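Local structure of polyketide synthase/nonribosomal peptide synthetase hybrid RzxB (Pseudomonas fluorescens, 5IL6) at residues S104-A107 / Y111-G114. The protein probably dehydrates beta-hydroxyacyl intermediates in rhizoxin assembly, through a dehydratase domain of the trans-AT polyketide synthase line. Residues are numbered along the deposited sequence; the frame is centred on the assembly and turned at random.
Sequences SMPA and YRIG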
loop_
_atom_site.group_PDB
_atom_site.type_symbol
_atom_site.label_atom_id
_atom_site.label_comp_id
_atom_site.label_asym_id
_atom_site.label_seq_id
_atom_site.Cartn_x
_atom_site.Cartn_y
_atom_site.Cartn_z
ATOM N N SER A 104 1.224 -19.237 -6.017
ATOM C CA SER A 104 1.686 -20.299 -6.897
ATOM C C SER A 104 2.996 -19.874 -7.545
ATOM O O SER A 104 3.390 -18.706 -7.502
ATOM C CB SER A 104 0.642 -20.635 -7.969
ATOM O OG SER A 104 0.351 -19.504 -8.773
ATOM N N MET A 105 3.678 -20.846 -8.143
ATOM C CA MET A 105 4.963 -20.617 -8.801
ATOM C C MET A 105 4.963 -21.383 -10.115
ATOM O O MET A 105 5.530 -22.478 -10.217
ATOM C CB MET A 105 6.127 -21.043 -7.906
ATOM C CG MET A 105 7.466 -20.499 -8.365
ATOM S SD MET A 105 8.869 -21.109 -7.421
ATOM C CE MET A 105 8.874 -22.839 -7.890
ATOM N N PRO A 106 4.315 -20.840 -11.149
ATOM C CA PRO A 106 4.261 -21.566 -12.430
ATOM C C PRO A 106 5.630 -21.815 -13.036
ATOM O O PRO A 106 5.793 -22.769 -13.807
ATOM C CB PRO A 106 3.404 -20.659 -13.326
ATOM C CG PRO A 106 2.773 -19.652 -12.430
ATOM C CD PRO A 106 3.573 -19.570 -11.179
ATOM N N ALA A 107 6.618 -20.981 -12.719
ATOM C CA ALA A 107 7.985 -21.187 -13.174
ATOM C C ALA A 107 8.939 -20.772 -12.063
ATOM O O ALA A 107 8.594 -19.975 -11.188
ATOM C CB ALA A 107 8.282 -20.400 -14.457
ATOM N N TYR A 111 6.437 -15.998 -9.210
ATOM C CA TYR A 111 5.318 -16.229 -8.307
ATOM C C TYR A 111 4.083 -15.455 -8.754
ATOM O O TYR A 111 4.184 -14.334 -9.264
ATOM C CB TYR A 111 5.694 -15.828 -6.881
ATOM C CG TYR A 111 7.040 -16.371 -6.456
ATOM C CD1 TYR A 111 7.202 -17.719 -6.152
ATOM C CD2 TYR A 111 8.153 -15.543 -6.377
ATOM C CE1 TYR A 111 8.432 -18.223 -5.770
ATOM C CE2 TYR A 111 9.388 -16.035 -5.997
ATOM C CZ TYR A 111 9.523 -17.378 -5.697
ATOM O OH TYR A 111 10.753 -17.873 -5.320
ATOM N N ARG A 112 2.916 -16.064 -8.551
ATOM C CA ARG A 112 1.626 -15.466 -8.869
ATOM C C ARG A 112 0.774 -15.446 -7.609
ATOM O O ARG A 112 0.704 -16.447 -6.888
ATOM C CB ARG A 112 0.919 -16.250 -9.981
ATOM C CG ARG A 112 1.761 -16.415 -11.231
ATOM C CD ARG A 112 2.022 -15.077 -11.907
ATOM N NE ARG A 112 2.990 -15.201 -12.994
ATOM C CZ ARG A 112 2.688 -15.381 -14.278
ATOM N NH1 ARG A 112 1.424 -15.450 -14.677
ATOM N NH2 ARG A 112 3.664 -15.482 -15.169
ATOM N N ILE A 113 0.127 -14.311 -7.350
ATOM C CA ILE A 113 -0.672 -14.125 -6.145
ATOM C C ILE A 113 -2.080 -13.684 -6.519
ATOM O O ILE A 113 -2.269 -12.857 -7.419
ATOM C CB ILE A 113 -0.032 -13.094 -5.194
ATOM C CG1 ILE A 113 1.362 -13.560 -4.777
ATOM C CG2 ILE A 113 -0.924 -12.873 -3.974
ATOM C CD1 ILE A 113 2.472 -12.952 -5.606
ATOM N N GLY A 114 -3.056 -14.227 -5.813
ATOM C CA GLY A 114 -4.414 -13.710 -5.858
ATOM C C GLY A 114 -4.975 -13.610 -4.459
ATOM O O GLY A 114 -4.777 -14.498 -3.632
HETATM O O HOH W 1 -1.976 -17.824 -7.492
#
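Tyr111 meets the thioether chain of Met105 at the CD1-CE1 side of its ring: SD stands 3.4 Å from Tyr111 CE1, and 4.5 Å from the ring centroid on a line 60° off the normal, an oblique Met-aromatic contact. Met105 CG, swung anti to the backbone N (chi1 -165°), runs alongside the ring at 3.6 Å from Tyr111 CD1. The carbonyl O of Ser104 sits at the ring edge, near its plane, and Leu64 of helix 53-67 also touches the tyrosine side chain. On the other side of the two strands, Pro106 CG lies over one face of the Arg112 guanidinium, while lower down the arginine chain the same carbon packs 3.6 Å from Arg112 CG. Beyond Arg112 CG a bend at chi2 (-66°) lifts CD off the proline ring and carries the guanidinium past it at a wider spacing; the arginine NH2 forms a salt bridge with Asp110. Exchanging Tyr111 for an alanine would probably strip the Met105 sulfur of its aromatic neighbour and leave the thioether freer to turn.

These residues form the turn end of the beta hairpin made by strands 98-105 and 110-118, within a hotdog-family dehydratase domain, and the site is at the surface. Ser104 and Arg112 are an antiparallel hydrogen-bonded pair: Ser104 N donates to Arg112 O at 3.0 Å and Arg112 N to Ser104 O at 2.9 Å, both nearly straight. Ser104 O is also approached by Tyr111 CA at 3.2 Å, a CA-H...O contact. The side chains of the pair share a face, where Ser104 OG comes 3.5 Å from Arg112 CB; a water hydrogen-bonded to OG donates to Arg112 O, giving that carbonyl a second donor beside Ser104 N.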